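Local coordinates for hypothetical protein HI1011 (Haemophilus influenzae, PDB 1YZY) that catalyses the ATP-dependent phosphorylation of 3-oxo-tetronate to 3-oxo-tetronate 4-phosphate and belongs to the four-carbon acid sugar kinase family, at residues 27-32 and 384-389; 272-277 and 308-313. One frame throughout, in Å; residues are numbered along the deposited sequence.

The two contacts illustrate how a two-domain kinase uses distant stretches of chain at different levels of its architecture. Contact 1 (27-32 with 384-389) brings together the sugar-binding N-terminal domain and the nucleotide-binding C-terminal domain, where strand 26-30 pairs with strand 369-375 and strand 380-385 lies beyond it. Contact 2 (272-277 with 308-313) belongs to the nucleotide-binding domain alone, at the ends of the neighbouring parallel strands 272-274 and 305-307. Their centres lie 30 Å apart and their nearest atoms about 22 Å. Along the chain, contact 2 is nested within the long loop that contact 1 closes. Contact 1 thus sits at the domain junction, contact 2 near residues that probably bind ATP.

Contact 1 (27-32 and 384-389); sequences VQMNGV and KAVEED
The junction between the sugar-binding and nucleotide-binding domains is built from strands of both, and Val27, Met29 and Val386 meet there across an intervening strand. Strand 26-30 pairs with strand 43-47 of its own domain and, antiparallel, with strand 369-375 of the other; segment 384-389 leaves the strand beyond. The backbones therefore stay apart, with CA of Val27 8.1 Å from CA of Val386, and the span is bridged by apolar side chains. Val386 points its side chain at strand 26-30 and divides the work between its methyls. Its CG1 meets CG1 of Val27 at 3.9 Å, the two side chains crossing obliquely, while its CG2 lies 4.3 Å from CE of Met29. Two bends in the same sense (chi1 -61°, chi2 -55°) bring SD of Met29 round towards Val386, and CE then makes the contact. His371 on the intervening strand touches both valines. The chain on both sides of Val386 is drawn into a loop: NZ of Lys384 lies 3.5 Å from OD1 of Asp389 in a salt bridge and donates a 2.9 Å hydrogen bond to O of Ala385, almost straight in line with the carbonyl at 176°.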
loop_
_atom_site.group_PDB
_atom_site.type_symbol
_atom_site.label_atom_id
_atom_site.label_comp_id
_atom_site.label_asym_id
_atom_site.label_seq_id
_atom_site.Cartn_x
_atom_site.Cartn_y
_atom_site.Cartn_z
ATOM N N VAL A 27 -0.665 2.242 -11.004
ATOM C CA VAL A 27 -0.023 0.937 -11.098
ATOM C C VAL A 27 0.997 0.861 -9.970
ATOM O O VAL A 27 1.867 1.726 -9.851
ATOM C CB VAL A 27 0.708 0.733 -12.442
ATOM C CG1 VAL A 27 1.612 -0.484 -12.363
ATOM C CG2 VAL A 27 -0.296 0.548 -13.558
ATOM N N GLN A 28 0.859 -0.142 -9.114
ATOM C CA GLN A 28 1.784 -0.324 -8.009
ATOM C C GLN A 28 2.732 -1.499 -8.261
ATOM O O GLN A 28 2.320 -2.658 -8.229
ATOM C CB GLN A 28 1.026 -0.559 -6.700
ATOM C CG GLN A 28 1.942 -0.768 -5.489
ATOM C CD GLN A 28 1.190 -1.180 -4.241
ATOM O OE1 GLN A 28 -0.027 -0.993 -4.144
ATOM N NE2 GLN A 28 1.910 -1.750 -3.276
ATOM N N MET A 29 3.999 -1.187 -8.508
ATOM C CA MET A 29 5.013 -2.205 -8.737
ATOM C C MET A 29 5.670 -2.563 -7.409
ATOM O O MET A 29 5.972 -1.683 -6.610
ATOM C CB MET A 29 6.057 -1.688 -9.719
ATOM C CG MET A 29 5.488 -1.346 -11.084
ATOM S SD MET A 29 4.577 -2.723 -11.846
ATOM C CE MET A 29 5.631 -3.122 -13.239
ATOM N N ASN A 30 5.832 -3.853 -7.144
ATOM C CA ASN A 30 6.471 -4.290 -5.904
ATOM C C ASN A 30 7.942 -4.548 -6.221
ATOM O O ASN A 30 8.288 -5.576 -6.793
ATOM C CB ASN A 30 5.797 -5.554 -5.365
ATOM C CG ASN A 30 4.300 -5.370 -5.140
ATOM O OD1 ASN A 30 3.859 -4.353 -4.612
ATOM N ND2 ASN A 30 3.514 -6.365 -5.539
ATOM N N GLY A 31 8.796 -3.592 -5.867
ATOM C CA GLY A 31 10.220 -3.696 -6.144
ATOM C C GLY A 31 10.493 -3.032 -7.479
ATOM O O GLY A 31 9.558 -2.804 -8.242
ATOM N N VAL A 32 11.742 -2.664 -7.754
ATOM C CA VAL A 32 12.068 -2.029 -9.035
ATOM C C VAL A 32 11.943 -3.055 -10.165
ATOM O O VAL A 32 12.595 -4.099 -10.135
ATOM C CB VAL A 32 13.497 -1.438 -9.049
ATOM C CG1 VAL A 32 13.772 -0.741 -10.382
ATOM C CG2 VAL A 32 13.668 -0.466 -7.903
ATOM N N LYS A 384 -5.429 -5.970 -10.898
ATOM C CA LYS A 384 -5.299 -6.646 -12.169
ATOM C C LYS A 384 -3.822 -6.654 -12.460
ATOM O O LYS A 384 -3.172 -5.617 -12.414
ATOM C CB LYS A 384 -6.034 -5.969 -13.315
ATOM C CG LYS A 384 -6.058 -6.883 -14.549
ATOM C CD LYS A 384 -6.594 -6.216 -15.793
ATOM C CE LYS A 384 -5.527 -5.396 -16.502
ATOM N NZ LYS A 384 -4.375 -6.229 -16.952
ATOM N N ALA A 385 -3.289 -7.842 -12.708
ATOM C CA ALA A 385 -1.880 -8.013 -12.996
ATOM C C ALA A 385 -1.479 -7.186 -14.201
ATOM O O ALA A 385 -2.300 -6.907 -15.070
ATOM C CB ALA A 385 -1.587 -9.486 -13.245
ATOM N N VAL A 386 -0.228 -6.739 -14.226
ATOM C CA VAL A 386 0.271 -5.976 -15.367
ATOM C C VAL A 386 0.649 -6.938 -16.507
ATOM O O VAL A 386 0.565 -6.585 -17.689
ATOM C CB VAL A 386 1.492 -5.094 -14.985
ATOM C CG1 VAL A 386 1.069 -4.029 -13.992
ATOM C CG2 VAL A 386 2.605 -5.941 -14.394
ATOM N N GLU A 387 1.028 -8.162 -16.131
ATOM C CA GLU A 387 1.439 -9.219 -17.066
ATOM C C GLU A 387 0.326 -9.828 -17.922
ATOM O O GLU A 387 0.573 -10.229 -19.062
ATOM C CB GLU A 387 2.142 -10.353 -16.311
ATOM C CG GLU A 387 3.446 -9.952 -15.634
ATOM C CD GLU A 387 3.275 -9.423 -14.219
ATOM O OE1 GLU A 387 2.159 -9.035 -13.816
ATOM O OE2 GLU A 387 4.284 -9.406 -13.495
ATOM N N GLU A 388 -0.869 -9.951 -17.348
ATOM C CA GLU A 388 -2.013 -10.529 -18.049
ATOM C C GLU A 388 -3.343 -10.208 -17.373
ATOM O O GLU A 388 -3.375 -9.871 -16.201
ATOM C CB GLU A 388 -1.840 -12.049 -18.173
ATOM C CG GLU A 388 -1.564 -12.781 -16.859
ATOM C CD GLU A 388 -1.247 -14.258 -17.063
ATOM O OE1 GLU A 388 -1.787 -14.871 -18.010
ATOM O OE2 GLU A 388 -0.451 -14.806 -16.270
ATOM N N ASP A 389 -4.434 -10.379 -18.113
ATOM C CA ASP A 389 -5.781 -10.101 -17.622
ATOM C C ASP A 389 -6.276 -10.964 -16.469
ATOM O O ASP A 389 -7.274 -11.678 -16.607
ATOM C CB ASP A 389 -6.789 -10.182 -18.773
ATOM C CG ASP A 389 -6.620 -9.062 -19.794
ATOM O OD1 ASP A 389 -5.894 -8.079 -19.511
ATOM O OD2 ASP A 389 -7.227 -9.168 -20.886
#

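Contact 2 (272-277 and 308-313); sequences HFQLDV and ATVPPD
Ala308, Leu275 and Gln274 bury most of the surface where two neighbouring parallel strands, 272-274 and 305-307, run out into loops of the nucleotide-binding domain. Ala308 gives up the most, and the contact has two separate touches. In the first, Leu275 sets CB against the backbone of Ala308, 4.1 Å from both CA and N of Ala308, and the two CB atoms of Leu275 and Ala308 are 4.4 Å apart. The CA atoms of Leu275 and Ala308, 4.9 Å apart, keep the spacing of the adjacent strands. Helix 324-345 packs on both residues, through Phe335 on Leu275 and Ile331 on Ala308. Gln274 makes the second touch at the exposed margin: fully stretched, with CG anti to the backbone N (chi1 178°), it carries NE2 to 3.5 Å from CG1 of Val310, the two side chains crossing at about a right angle. Thr309 OG1 is hydrogen-bonded to Ser252 OG and Ser254 O. Ser254 and Thr357 probably bind ATP, and the side chain of Ala308 lies about 6 Å from that of Thr357. Across the contact the side chains meet by van der Waals packing, while backbone bonds of Leu275 to Tyr307 and of Ala308 to Ser252, with those of Thr309 OG1, set the positions.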
loop_
_atom_site.group_PDB
_atom_site.type_symbol
_atom_site.label_atom_id
_atom_site.label_comp_id
_atom_site.label_asym_id
_atom_site.label_seq_id
_atom_site.Cartn_x
_atom_site.Cartn_y
_atom_site.Cartn_z
ATOM N N HIS A 272 -18.432 -24.753 -0.763
ATOM C CA HIS A 272 -17.289 -24.612 0.117
ATOM C C HIS A 272 -16.641 -25.948 0.427
ATOM O O HIS A 272 -17.313 -26.934 0.733
ATOM C CB HIS A 272 -17.716 -23.922 1.408
ATOM C CG HIS A 272 -18.956 -24.501 2.012
ATOM N ND1 HIS A 272 -20.213 -24.247 1.508
ATOM C CD2 HIS A 272 -19.133 -25.332 3.065
ATOM C CE1 HIS A 272 -21.112 -24.897 2.225
ATOM N NE2 HIS A 272 -20.485 -25.563 3.177
ATOM N N PHE A 273 -15.318 -25.952 0.386
ATOM C CA PHE A 273 -14.545 -27.144 0.652
ATOM C C PHE A 273 -13.495 -26.768 1.681
ATOM O O PHE A 273 -12.575 -26.017 1.377
ATOM C CB PHE A 273 -13.880 -27.614 -0.646
ATOM C CG PHE A 273 -13.204 -28.953 -0.542
ATOM C CD1 PHE A 273 -12.167 -29.166 0.366
ATOM C CD2 PHE A 273 -13.594 -30.000 -1.362
ATOM C CE1 PHE A 273 -11.530 -30.397 0.455
ATOM C CE2 PHE A 273 -12.961 -31.241 -1.284
ATOM C CZ PHE A 273 -11.928 -31.437 -0.373
ATOM N N GLN A 274 -13.639 -27.278 2.897
ATOM C CA GLN A 274 -12.671 -26.983 3.943
ATOM C C GLN A 274 -11.353 -27.727 3.726
ATOM O O GLN A 274 -11.327 -28.957 3.646
ATOM C CB GLN A 274 -13.228 -27.334 5.318
ATOM C CG GLN A 274 -12.225 -27.082 6.425
ATOM C CD GLN A 274 -12.760 -27.427 7.787
ATOM O OE1 GLN A 274 -13.876 -27.927 7.923
ATOM N NE2 GLN A 274 -11.956 -27.181 8.815
ATOM N N LEU A 275 -10.264 -26.973 3.635
ATOM C CA LEU A 275 -8.942 -27.546 3.436
ATOM C C LEU A 275 -8.510 -28.208 4.749
ATOM O O LEU A 275 -8.377 -27.538 5.777
ATOM C CB LEU A 275 -7.959 -26.441 3.021
ATOM C CG LEU A 275 -6.597 -26.775 2.398
ATOM C CD1 LEU A 275 -6.038 -25.520 1.760
ATOM C CD2 LEU A 275 -5.608 -27.330 3.423
ATOM N N ASP A 276 -8.345 -29.529 4.717
ATOM C CA ASP A 276 -7.932 -30.302 5.885
ATOM C C ASP A 276 -6.406 -30.386 5.912
ATOM O O ASP A 276 -5.793 -30.838 4.944
ATOM C CB ASP A 276 -8.549 -31.706 5.817
ATOM C CG ASP A 276 -8.141 -32.591 6.983
ATOM O OD1 ASP A 276 -8.345 -32.186 8.148
ATOM O OD2 ASP A 276 -7.624 -33.698 6.730
ATOM N N VAL A 277 -5.800 -29.972 7.025
ATOM C CA VAL A 277 -4.340 -29.970 7.162
ATOM C C VAL A 277 -3.673 -31.349 7.140
ATOM O O VAL A 277 -2.542 -31.484 6.670
ATOM C CB VAL A 277 -3.893 -29.188 8.420
ATOM C CG1 VAL A 277 -2.372 -29.180 8.540
ATOM C CG2 VAL A 277 -4.414 -27.757 8.354
ATOM N N ALA A 308 -8.904 -22.755 4.669
ATOM C CA ALA A 308 -8.164 -23.348 5.775
ATOM C C ALA A 308 -8.671 -22.689 7.063
ATOM O O ALA A 308 -8.470 -23.201 8.163
ATOM C CB ALA A 308 -6.669 -23.101 5.601
ATOM N N THR A 309 -9.365 -21.569 6.896
ATOM C CA THR A 309 -9.924 -20.789 7.994
ATOM C C THR A 309 -10.699 -21.562 9.063
ATOM O O THR A 309 -11.780 -22.101 8.800
ATOM C CB THR A 309 -10.842 -19.706 7.439
ATOM O OG1 THR A 309 -10.101 -18.887 6.529
ATOM C CG2 THR A 309 -11.423 -18.853 8.560
ATOM N N VAL A 310 -10.141 -21.598 10.271
ATOM C CA VAL A 310 -10.762 -22.248 11.426
ATOM C C VAL A 310 -10.585 -21.322 12.628
ATOM O O VAL A 310 -9.647 -20.518 12.665
ATOM C CB VAL A 310 -10.129 -23.629 11.766
ATOM C CG1 VAL A 310 -10.553 -24.668 10.759
ATOM C CG2 VAL A 310 -8.614 -23.527 11.838
ATOM N N PRO A 311 -11.475 -21.431 13.634
ATOM C CA PRO A 311 -11.392 -20.586 14.832
ATOM C C PRO A 311 -9.978 -20.579 15.411
ATOM O O PRO A 311 -9.286 -21.603 15.378
ATOM C CB PRO A 311 -12.379 -21.260 15.785
ATOM C CG PRO A 311 -13.423 -21.779 14.862
ATOM C CD PRO A 311 -12.600 -22.380 13.745
ATOM N N PRO A 312 -9.524 -19.419 15.925
ATOM C CA PRO A 312 -8.183 -19.300 16.509
ATOM C C PRO A 312 -7.930 -20.353 17.590
ATOM O O PRO A 312 -6.783 -20.627 17.947
ATOM C CB PRO A 312 -8.172 -17.872 17.066
ATOM C CG PRO A 312 -9.628 -17.535 17.233
ATOM C CD PRO A 312 -10.240 -18.137 16.010
ATOM N N ASP A 313 -9.014 -20.915 18.121
ATOM C CA ASP A 313 -8.940 -21.963 19.135
ATOM C C ASP A 313 -8.548 -23.283 18.473
ATOM O O ASP A 313 -7.604 -23.945 18.905
ATOM C CB ASP A 313 -10.299 -22.114 19.838
ATOM C CG ASP A 313 -10.400 -23.388 20.677
ATOM O OD1 ASP A 313 -11.138 -24.313 20.268
ATOM O OD2 ASP A 313 -9.751 -23.463 21.744
#